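Local coordinates for protein soluble lytic transglycosylase B3 (PDB 5ANZ) that probably cleaves bacterial peptidoglycan as a multidomain lytic transglycosylase that takes part in cell-wall turnover and holds a calcium ion, at residues D53-Q58 with Q67-A72; A373-D378 with Q398-W403; G277-M282 with E299-L304; E84-Q89 with E166-E171. All blocks are in the same frame, centred on the assembly; numbering follows the deposited sequence.

Interaction 1. Residues D53-Q58 with Q67-A72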
# COMPACT_ATOMS: atom_id res chain seq x y z
N ASP A 53 21.68 15.88 -20.70
CA ASP A 53 21.94 17.27 -21.03
C ASP A 53 20.65 17.96 -21.43
O ASP A 53 20.45 19.14 -21.13
CB ASP A 53 22.99 17.37 -22.15
CG ASP A 53 24.35 16.89 -21.70
OD1 ASP A 53 24.61 16.87 -20.48
OD2 ASP A 53 25.17 16.54 -22.57
N ALA A 54 19.77 17.22 -22.10
CA ALA A 54 18.48 17.76 -22.50
C ALA A 54 17.59 17.95 -21.28
O ALA A 54 16.88 18.96 -21.17
CB ALA A 54 17.80 16.85 -23.52
N PHE A 55 17.63 17.00 -20.35
CA PHE A 55 16.85 17.14 -19.12
C PHE A 55 17.39 18.28 -18.25
O PHE A 55 16.64 18.93 -17.54
CB PHE A 55 16.84 15.84 -18.31
CG PHE A 55 16.14 15.98 -16.98
CD1 PHE A 55 14.77 16.20 -16.92
CD2 PHE A 55 16.86 15.92 -15.80
CE1 PHE A 55 14.13 16.34 -15.69
CE2 PHE A 55 16.23 16.06 -14.58
CZ PHE A 55 14.86 16.28 -14.52
N ARG A 56 18.70 18.53 -18.32
CA ARG A 56 19.30 19.58 -17.52
C ARG A 56 18.67 20.93 -17.89
O ARG A 56 18.49 21.79 -17.03
CB ARG A 56 20.82 19.61 -17.71
CG ARG A 56 21.59 20.59 -16.81
CD ARG A 56 23.10 20.47 -17.08
NE ARG A 56 23.94 21.09 -16.06
CZ ARG A 56 24.47 22.31 -16.16
NH1 ARG A 56 24.22 23.04 -17.24
NH2 ARG A 56 25.23 22.80 -15.20
N GLN A 57 18.33 21.09 -19.16
CA GLN A 57 17.63 22.28 -19.61
C GLN A 57 16.26 22.41 -18.93
O GLN A 57 15.87 23.49 -18.50
CB GLN A 57 17.47 22.28 -21.13
CG GLN A 57 18.77 22.52 -21.87
CD GLN A 57 19.38 23.88 -21.55
OE1 GLN A 57 18.67 24.83 -21.21
NE2 GLN A 57 20.70 23.98 -21.64
N GLN A 58 15.55 21.29 -18.81
CA GLN A 58 14.23 21.32 -18.18
C GLN A 58 14.33 21.57 -16.68
O GLN A 58 13.46 22.23 -16.10
CB GLN A 58 13.49 20.00 -18.44
CG GLN A 58 13.20 19.76 -19.91
CD GLN A 58 12.62 18.39 -20.17
OE1 GLN A 58 13.12 17.39 -19.65
NE2 GLN A 58 11.56 18.33 -20.96
N GLN A 67 24.80 24.03 -9.74
CA GLN A 67 25.58 23.29 -8.76
C GLN A 67 24.79 22.08 -8.26
O GLN A 67 25.34 20.99 -8.13
CB GLN A 67 25.96 24.17 -7.57
CG GLN A 67 26.79 23.44 -6.52
CD GLN A 67 27.01 24.25 -5.25
OE1 GLN A 67 28.04 24.92 -5.10
NE2 GLN A 67 26.05 24.19 -4.34
N THR A 68 23.51 22.28 -8.00
CA THR A 68 22.66 21.21 -7.48
C THR A 68 22.54 20.07 -8.48
O THR A 68 22.68 18.89 -8.13
CB THR A 68 21.24 21.72 -7.14
OG1 THR A 68 21.33 22.71 -6.11
CG2 THR A 68 20.33 20.57 -6.68
N PHE A 69 22.27 20.42 -9.73
CA PHE A 69 22.10 19.42 -10.78
C PHE A 69 23.38 18.61 -10.98
O PHE A 69 23.35 17.38 -10.99
CB PHE A 69 21.68 20.09 -12.09
CG PHE A 69 21.31 19.12 -13.17
CD1 PHE A 69 22.30 18.51 -13.94
CD2 PHE A 69 19.99 18.79 -13.41
CE1 PHE A 69 21.96 17.60 -14.92
CE2 PHE A 69 19.65 17.88 -14.39
CZ PHE A 69 20.64 17.28 -15.15
N ASP A 70 24.51 19.31 -11.14
CA ASP A 70 25.77 18.63 -11.41
C ASP A 70 26.21 17.78 -10.22
O ASP A 70 26.73 16.68 -10.40
CB ASP A 70 26.84 19.65 -11.79
CG ASP A 70 26.49 20.43 -13.06
OD1 ASP A 70 25.65 19.94 -13.85
OD2 ASP A 70 27.05 21.52 -13.26
N ARG A 71 26.00 18.30 -9.02
CA ARG A 71 26.28 17.55 -7.79
C ARG A 71 25.45 16.26 -7.75
O ARG A 71 25.94 15.18 -7.42
CB ARG A 71 25.97 18.43 -6.58
CG ARG A 71 26.38 17.88 -5.24
CD ARG A 71 25.72 18.70 -4.14
NE ARG A 71 26.17 18.35 -2.79
CZ ARG A 71 25.39 17.86 -1.84
NH1 ARG A 71 24.09 17.66 -2.07
NH2 ARG A 71 25.89 17.58 -0.64
N ALA A 72 24.18 16.40 -8.10
CA ALA A 72 23.23 15.29 -8.07
C ALA A 72 23.54 14.22 -9.12
O ALA A 72 23.28 13.04 -8.90
CB ALA A 72 21.82 15.82 -8.26

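Interaction 2. Residues A373-D378 with Q398-W403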
# COMPACT_ATOMS: atom_id res chain seq x y z
N ALA A 373 -15.02 -13.60 -20.80
CA ALA A 373 -15.57 -12.88 -21.94
C ALA A 373 -16.16 -13.86 -22.94
O ALA A 373 -17.18 -13.59 -23.57
CB ALA A 373 -14.49 -12.02 -22.59
N ALA A 374 -15.51 -15.02 -23.07
CA ALA A 374 -15.96 -16.03 -24.03
C ALA A 374 -17.31 -16.64 -23.66
O ALA A 374 -18.02 -17.14 -24.52
CB ALA A 374 -14.91 -17.13 -24.15
N ARG A 375 -17.65 -16.60 -22.38
CA ARG A 375 -18.95 -17.12 -21.94
C ARG A 375 -19.96 -15.99 -21.78
O ARG A 375 -21.07 -16.21 -21.29
CB ARG A 375 -18.80 -17.89 -20.63
CG ARG A 375 -18.04 -19.19 -20.78
CD ARG A 375 -17.98 -19.94 -19.46
NE ARG A 375 -19.31 -20.09 -18.87
CZ ARG A 375 -20.13 -21.10 -19.12
NH1 ARG A 375 -19.76 -22.06 -19.96
NH2 ARG A 375 -21.32 -21.15 -18.54
N GLY A 376 -19.60 -14.79 -22.20
CA GLY A 376 -20.52 -13.67 -22.16
C GLY A 376 -20.56 -12.93 -20.83
O GLY A 376 -21.49 -12.18 -20.56
N HIS A 377 -19.55 -13.14 -19.99
CA HIS A 377 -19.42 -12.34 -18.77
C HIS A 377 -18.25 -11.39 -18.95
O HIS A 377 -17.12 -11.73 -18.62
CB HIS A 377 -19.23 -13.22 -17.54
CG HIS A 377 -20.34 -14.21 -17.34
ND1 HIS A 377 -21.64 -13.82 -17.08
CD2 HIS A 377 -20.36 -15.56 -17.40
CE1 HIS A 377 -22.40 -14.88 -16.97
NE2 HIS A 377 -21.65 -15.96 -17.16
N ASP A 378 -18.53 -10.22 -19.50
CA ASP A 378 -17.47 -9.29 -19.89
C ASP A 378 -16.74 -8.73 -18.67
O ASP A 378 -17.36 -8.11 -17.81
CB ASP A 378 -18.05 -8.15 -20.72
CG ASP A 378 -17.07 -7.02 -20.92
OD1 ASP A 378 -15.85 -7.29 -21.06
OD2 ASP A 378 -17.51 -5.85 -20.94
N GLN A 398 -19.90 -17.11 -11.29
CA GLN A 398 -20.11 -17.94 -10.10
C GLN A 398 -21.59 -18.26 -9.93
O GLN A 398 -21.98 -19.40 -9.67
CB GLN A 398 -19.53 -17.26 -8.86
CG GLN A 398 -18.02 -17.18 -8.88
CD GLN A 398 -17.45 -16.34 -7.75
OE1 GLN A 398 -17.93 -15.23 -7.48
NE2 GLN A 398 -16.42 -16.85 -7.08
N GLN A 399 -22.43 -17.24 -10.10
CA GLN A 399 -23.88 -17.43 -9.99
C GLN A 399 -24.40 -18.39 -11.06
O GLN A 399 -25.29 -19.18 -10.80
CB GLN A 399 -24.59 -16.07 -10.08
CG GLN A 399 -24.40 -15.23 -8.82
CD GLN A 399 -24.69 -13.75 -9.02
OE1 GLN A 399 -24.41 -13.19 -10.08
NE2 GLN A 399 -25.26 -13.12 -8.00
N GLU A 400 -23.82 -18.32 -12.26
CA GLU A 400 -24.21 -19.23 -13.33
C GLU A 400 -23.94 -20.68 -12.94
O GLU A 400 -24.71 -21.59 -13.29
CB GLU A 400 -23.48 -18.89 -14.63
CG GLU A 400 -23.95 -19.72 -15.81
CD GLU A 400 -23.33 -19.28 -17.13
OE1 GLU A 400 -22.42 -18.43 -17.11
OE2 GLU A 400 -23.77 -19.79 -18.19
N PHE A 401 -22.84 -20.89 -12.23
CA PHE A 401 -22.45 -22.21 -11.75
C PHE A 401 -23.15 -22.58 -10.45
O PHE A 401 -23.09 -23.73 -10.01
CB PHE A 401 -20.93 -22.27 -11.55
CG PHE A 401 -20.13 -22.12 -12.82
CD1 PHE A 401 -20.69 -22.40 -14.05
CD2 PHE A 401 -18.81 -21.68 -12.77
CE1 PHE A 401 -19.95 -22.27 -15.22
CE2 PHE A 401 -18.06 -21.54 -13.94
CZ PHE A 401 -18.63 -21.83 -15.16
N GLY A 402 -23.81 -21.60 -9.82
CA GLY A 402 -24.50 -21.83 -8.57
C GLY A 402 -23.59 -21.73 -7.36
O GLY A 402 -23.92 -22.21 -6.27
N TRP A 403 -22.44 -21.11 -7.56
CA TRP A 403 -21.45 -20.92 -6.51
C TRP A 403 -21.69 -19.62 -5.76
O TRP A 403 -22.31 -18.70 -6.29
CB TRP A 403 -20.04 -20.89 -7.09
CG TRP A 403 -19.58 -22.13 -7.80
CD1 TRP A 403 -20.29 -23.27 -8.03
CD2 TRP A 403 -18.28 -22.35 -8.35
NE1 TRP A 403 -19.52 -24.18 -8.70
CE2 TRP A 403 -18.28 -23.64 -8.91
CE3 TRP A 403 -17.12 -21.57 -8.44
CZ2 TRP A 403 -17.16 -24.18 -9.55
CZ3 TRP A 403 -16.01 -22.11 -9.07
CH2 TRP A 403 -16.03 -23.40 -9.61

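Interaction 3. Residues G277-M282 with E299-L304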
# COMPACT_ATOMS: atom_id res chain seq x y z
N GLY A 277 -24.50 -0.44 11.88
CA GLY A 277 -25.83 -0.82 12.31
C GLY A 277 -26.57 -1.59 11.23
O GLY A 277 -27.28 -2.55 11.51
N GLU A 278 -26.38 -1.17 9.98
CA GLU A 278 -27.02 -1.84 8.86
C GLU A 278 -26.40 -3.21 8.61
O GLU A 278 -27.11 -4.17 8.31
CB GLU A 278 -26.94 -0.98 7.60
CG GLU A 278 -27.49 -1.65 6.35
CD GLU A 278 -27.70 -0.69 5.19
OE1 GLU A 278 -27.47 0.53 5.38
OE2 GLU A 278 -28.11 -1.14 4.10
N TRP A 279 -25.08 -3.32 8.74
CA TRP A 279 -24.43 -4.63 8.62
C TRP A 279 -24.93 -5.62 9.69
O TRP A 279 -25.11 -6.80 9.42
CB TRP A 279 -22.91 -4.51 8.72
CG TRP A 279 -22.21 -3.86 7.55
CD1 TRP A 279 -21.55 -2.66 7.56
CD2 TRP A 279 -22.08 -4.38 6.23
NE1 TRP A 279 -21.03 -2.41 6.32
CE2 TRP A 279 -21.34 -3.44 5.48
CE3 TRP A 279 -22.53 -5.55 5.59
CZ2 TRP A 279 -21.01 -3.64 4.14
CZ3 TRP A 279 -22.22 -5.74 4.25
CH2 TRP A 279 -21.47 -4.78 3.54
N GLN A 280 -25.13 -5.12 10.90
CA GLN A 280 -25.52 -5.98 12.01
C GLN A 280 -26.95 -6.50 11.83
O GLN A 280 -27.25 -7.66 12.12
CB GLN A 280 -25.39 -5.24 13.34
CG GLN A 280 -25.79 -6.07 14.56
CD GLN A 280 -25.84 -5.26 15.84
OE1 GLN A 280 -25.28 -4.17 15.92
NE2 GLN A 280 -26.51 -5.79 16.85
N GLY A 281 -27.82 -5.62 11.34
CA GLY A 281 -29.20 -5.98 11.11
C GLY A 281 -29.32 -6.81 9.85
O GLY A 281 -30.42 -7.14 9.42
N MET A 282 -28.18 -7.14 9.27
CA MET A 282 -28.12 -7.91 8.04
C MET A 282 -27.61 -9.33 8.28
O MET A 282 -27.50 -10.13 7.34
CB MET A 282 -27.22 -7.19 7.03
CG MET A 282 -27.66 -7.31 5.59
SD MET A 282 -26.50 -6.46 4.49
CE MET A 282 -27.56 -6.21 3.06
N GLU A 299 -21.05 4.47 11.88
CA GLU A 299 -19.86 4.53 11.04
C GLU A 299 -19.97 3.70 9.76
O GLU A 299 -20.42 2.55 9.79
CB GLU A 299 -18.62 4.06 11.82
CG GLU A 299 -18.12 5.06 12.84
CD GLU A 299 -17.68 6.36 12.19
OE1 GLU A 299 -17.15 6.32 11.06
OE2 GLU A 299 -17.89 7.43 12.80
N GLN A 300 -19.54 4.28 8.65
CA GLN A 300 -19.61 3.60 7.36
C GLN A 300 -18.53 2.54 7.26
O GLN A 300 -17.36 2.79 7.60
CB GLN A 300 -19.49 4.59 6.21
CG GLN A 300 -20.62 5.58 6.12
CD GLN A 300 -21.91 4.94 5.65
OE1 GLN A 300 -21.90 3.99 4.87
NE2 GLN A 300 -23.04 5.46 6.13
N ALA A 301 -18.89 1.36 6.80
CA ALA A 301 -17.90 0.29 6.66
C ALA A 301 -18.14 -0.54 5.41
O ALA A 301 -19.26 -0.62 4.92
CB ALA A 301 -17.92 -0.60 7.91
N SER A 302 -17.08 -1.16 4.91
CA SER A 302 -17.13 -2.08 3.78
C SER A 302 -16.72 -3.47 4.23
O SER A 302 -15.96 -3.60 5.20
CB SER A 302 -16.21 -1.63 2.65
OG SER A 302 -16.58 -0.34 2.18
N LEU A 303 -17.21 -4.48 3.52
CA LEU A 303 -16.87 -5.88 3.80
C LEU A 303 -15.67 -6.34 2.96
O LEU A 303 -15.69 -6.25 1.73
CB LEU A 303 -18.07 -6.78 3.53
CG LEU A 303 -17.79 -8.28 3.53
CD1 LEU A 303 -17.38 -8.74 4.91
CD2 LEU A 303 -19.03 -9.04 3.05
N LEU A 304 -14.62 -6.80 3.65
CA LEU A 304 -13.44 -7.33 2.99
C LEU A 304 -13.31 -8.85 3.18
O LEU A 304 -13.34 -9.35 4.31
CB LEU A 304 -12.20 -6.62 3.52
CG LEU A 304 -10.82 -7.00 2.99
CD1 LEU A 304 -10.62 -6.53 1.55
CD2 LEU A 304 -9.77 -6.39 3.90

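Interaction 4. Residues E84-Q89 with E166-E171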
# COMPACT_ATOMS: atom_id res chain seq x y z
N GLU A 84 15.11 -3.48 -14.78
CA GLU A 84 14.57 -4.82 -14.57
C GLU A 84 13.37 -4.81 -13.63
O GLU A 84 12.36 -5.45 -13.93
CB GLU A 84 15.65 -5.76 -14.04
CG GLU A 84 15.14 -7.13 -13.63
CD GLU A 84 14.28 -7.81 -14.69
OE1 GLU A 84 14.49 -7.53 -15.90
OE2 GLU A 84 13.40 -8.61 -14.33
N ALA A 85 13.47 -4.09 -12.51
CA ALA A 85 12.35 -4.00 -11.57
C ALA A 85 11.12 -3.36 -12.23
O ALA A 85 9.98 -3.75 -11.96
CB ALA A 85 12.74 -3.20 -10.32
N ASP A 86 11.36 -2.39 -13.09
CA ASP A 86 10.31 -1.67 -13.80
C ASP A 86 9.64 -2.56 -14.86
O ASP A 86 8.46 -2.38 -15.18
CB ASP A 86 10.91 -0.41 -14.44
CG ASP A 86 9.91 0.40 -15.24
OD1 ASP A 86 9.00 1.00 -14.63
OD2 ASP A 86 10.06 0.46 -16.48
N ARG A 87 10.39 -3.53 -15.37
CA ARG A 87 9.91 -4.44 -16.41
C ARG A 87 9.27 -5.68 -15.78
O ARG A 87 8.45 -6.36 -16.41
CB ARG A 87 11.07 -4.83 -17.32
CG ARG A 87 10.75 -5.83 -18.42
CD ARG A 87 11.94 -5.91 -19.38
NE ARG A 87 11.89 -7.06 -20.28
CZ ARG A 87 11.34 -7.05 -21.48
NH1 ARG A 87 10.77 -5.94 -21.94
NH2 ARG A 87 11.36 -8.14 -22.24
N SER A 88 9.63 -5.95 -14.54
CA SER A 88 9.22 -7.17 -13.86
C SER A 88 7.71 -7.34 -13.80
O SER A 88 6.99 -6.51 -13.23
CB SER A 88 9.80 -7.19 -12.44
OG SER A 88 9.38 -8.35 -11.74
N GLN A 89 7.23 -8.41 -14.42
CA GLN A 89 5.83 -8.81 -14.34
C GLN A 89 5.75 -10.22 -13.76
O GLN A 89 5.68 -11.19 -14.51
CB GLN A 89 5.16 -8.75 -15.70
N GLU A 166 14.78 5.43 -19.78
CA GLU A 166 14.36 4.22 -20.48
C GLU A 166 13.30 3.40 -19.76
O GLU A 166 13.14 2.21 -20.02
CB GLU A 166 15.58 3.34 -20.75
CG GLU A 166 16.40 3.02 -19.51
CD GLU A 166 17.65 2.22 -19.82
OE1 GLU A 166 17.62 1.41 -20.78
OE2 GLU A 166 18.66 2.39 -19.11
N GLY A 167 12.56 4.03 -18.84
CA GLY A 167 11.51 3.35 -18.10
C GLY A 167 10.19 3.29 -18.85
O GLY A 167 10.01 3.94 -19.87
N ARG A 168 9.27 2.49 -18.33
CA ARG A 168 7.96 2.33 -18.96
C ARG A 168 7.03 3.49 -18.62
O ARG A 168 6.04 3.74 -19.31
CB ARG A 168 7.30 1.01 -18.54
CG ARG A 168 7.95 -0.23 -19.13
CD ARG A 168 7.13 -1.47 -18.82
NE ARG A 168 7.70 -2.66 -19.43
CZ ARG A 168 7.53 -2.99 -20.71
NH1 ARG A 168 6.82 -2.22 -21.51
NH2 ARG A 168 8.08 -4.10 -21.18
N ARG A 169 7.35 4.20 -17.54
CA ARG A 169 6.53 5.31 -17.07
C ARG A 169 7.36 6.58 -16.92
O ARG A 169 7.60 7.04 -15.80
CB ARG A 169 5.85 4.95 -15.75
CG ARG A 169 4.65 4.02 -15.89
CD ARG A 169 4.83 2.74 -15.08
NE ARG A 169 3.55 2.15 -14.70
CZ ARG A 169 2.68 1.62 -15.56
NH1 ARG A 169 2.95 1.61 -16.86
NH2 ARG A 169 1.54 1.11 -15.12
N PRO A 170 7.78 7.17 -18.05
CA PRO A 170 8.66 8.35 -18.09
C PRO A 170 8.01 9.64 -17.56
O PRO A 170 8.73 10.49 -17.03
CB PRO A 170 9.00 8.49 -19.58
CG PRO A 170 7.89 7.77 -20.29
CD PRO A 170 7.52 6.63 -19.39
N GLU A 171 6.70 9.78 -17.69
CA GLU A 171 5.99 10.95 -17.16
C GLU A 171 6.14 11.01 -15.64
O GLU A 171 6.51 12.05 -15.08
CB GLU A 171 4.52 10.91 -17.55
CG GLU A 171 4.26 11.11 -19.03
CD GLU A 171 4.46 12.55 -19.46
OE1 GLU A 171 3.58 13.38 -19.17
OE2 GLU A 171 5.50 12.84 -20.10
O HOH W 1 9.20 3.74 -15.59

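Interaction 1. Residues D53-Q58 with Q67-A72
D70 OD1 is gripped twice by R56: NE donates to its syn lone pair at 3.0 Å, and NH2 adds a weak bond to the same oxygen at 3.2 Å. That NH2 also reaches D70 OD2 at 3.0 Å, meeting it on the syn side but a little out of the carboxylate plane. Guanidinium and carboxylate are therefore paired side-on, with their planes only 7° apart, and rotation of both groups is restrained. An arginine suits the place because its long stem must first cross an aromatic ring. With CG anti to the backbone N (chi1 -174°) and the chain extended as far as NE, the methylenes lie over one face of F69. R56 CG sits 3.6 Å from the centroid of the F69 ring, a CH-pi contact, and R56 CB comes to 3.5 Å from F69 CZ. The guanidinium beyond stands almost perpendicular to the ring, so this is no cation-pi stack. At the ring edge, F69 CE2 meets F55 CD2 at 3.7 Å. The phenylalanines are buried, whereas the ion pair lies toward the surface. Large side chains suit this spacing: the axes of the two short segments pass 11.2 Å apart and run roughly antiparallel, at 146°. F69 also stacks with F73, F55 meets W51, and helix 170-186 packs alongside, with L177 against F55 and L181 and L184 against A72.

Interaction 2. Residues A373-D378 with Q398-W403
E400 splits its carboxylate between two residues of the turn after helix 362-374: H377 takes OE1 and R375 takes OE2. H377 NE2 donates to E400 OE1 over 2.6 Å in an almost straight bond (177°). The oxygen lies in the imidazole plane and is approached nearly in line with its own C-O bond, while ring and carboxylate planes are steeply inclined. R375 NH2 forms the salt bridge to E400 OE2 at 2.8 Å, with the guanidinium turned 46° from the carboxylate. Two positive or potentially positive partners would favour the ionised glutamate, and the glutamate in turn would probably favour a protonated imidazole. E400 suits the position because its chain, extended beyond CG, spans the gap between the segments. R375 bends instead, at chi3 (52°), which brings NH2 back to the carboxylate and F401 CE1 and CZ over one guanidinium face, near its rim, with the planes well inclined; R375 NH2 lies 3.8 Å from F401 CE1. Further out, F401 makes a cation-pi contact with R416 and rests on L413 of helix 411-417, while H377 leans on A396 and C397. The backbone positions both sides: G376 and G402 adopt the positive phi that glycine tolerates well. Each is the C-prime residue of a Schellman motif ending its helix, and the bridge between these two helix ends belongs to the small helical fold of a putative peptidoglycan-binding domain.

Interaction 3. Residues G277-M282 with E299-L304
W279 reaches from helix 276-280 to strand 300-304, and A301 and L303 receive it. Its CB points toward the strand, and CG is anti to the carbonyl carbon (chi1 -71°), which carries the indole across to the strand backbone. On the five-membered ring, W279 CD1 passes the methyl of A301 at 4.2 Å from CB, a loose apolar contact that the small alanine permits. Next comes NE1, the polar atom of the ring, whose N-H goes to A301 O at 2.9 Å, with an angle of 153° at the hydrogen. The oxygen lies close to the indole plane, but the donor stands well above the carbonyl plane, 63° out of it, so no lone pair is met squarely. W279 CE2, bonded to NE1, lies 3.5 Å from the same A301 O. Along the six-membered ring, W279 CZ2 runs past the backbone, 3.9 Å from L303 N. The last atom, W279 CH2, ends against L303 CB, also at 3.9 Å. Tryptophan suits this buried place because one side chain offers a broad apolar surface and one N-H, whose polarity is met by A301 O. A301 also pairs with K274 through the backbone. Beside it, S302 CB points away from the helix, and its OG bonds to I272 O and L270 O. L315 of strand 313-316 and K274 also touch the indole. The result is a short helix packed on a small antiparallel sheet, with its tryptophan bonded to a strand carbonyl, consistent with the beta domain of Slt35-like transglycosylases.

Interaction 4. Residues E84-Q89 with E166-E171
D86 and R168 make the close part of this contact, where the carboxylate fits against the turn that leads into helix 170-186. R168 N donates to D86 OD2 at 2.9 Å, reaching the oxygen on its syn side but 19° out of the carboxylate plane. The same D86 OD2 lies 3.6 Å from G167 CA and near R168 CB and CG. D86 CG is anti to the backbone N (chi1 179°), which sends the short aspartate straight across. The other oxygen, D86 OD1, accepts a bond from a water at 2.9 Å; that water in turn accepts the N-H of R169, its oxygen 2.7 Å from R169 N. Both carboxylate oxygens are thus engaged, one directly and one through water.

The outer side is looser and lies at the surface. R87 and R168 are extended side chains whose guanidinium planes are only 16° apart, and R87 NH1 comes to 3.3 Å from R168 NH2. Both atoms are donors, so no hydrogen bond joins them and like charges meet there. D86 OD2 lies 4.9 Å from R168 NE, which may offset part of that repulsion. The chemistry implies that the aspartate holds the turn just before the helix, through the N-H of R168 directly and that of R169 by way of a water; its negative charge is probably favoured there, while solvent may screen the arginine pair.

Overall arrangement
Along the chain the order is interaction 1, interaction 4, interaction 3 and then interaction 2, each closing before the next opens. Interactions 1 and 4 are the nearest pair in space, with centres about 22 Å apart. Helices 66-73 and 80-87 follow one another, and helix 170-186, whose start interaction 4 meets, also packs on interaction 1. Interaction 3 belongs to the small antiparallel sheet, about 53 Å from interaction 1 between centres and across the chain's centre from it. Interaction 2 lies in the putative peptidoglycan-binding domain, about 28 Å from interaction 3 between centres. Two contacts thus share one helical region, while the others belong to the sheet and to the peptidoglycan-binding domain; none touches another.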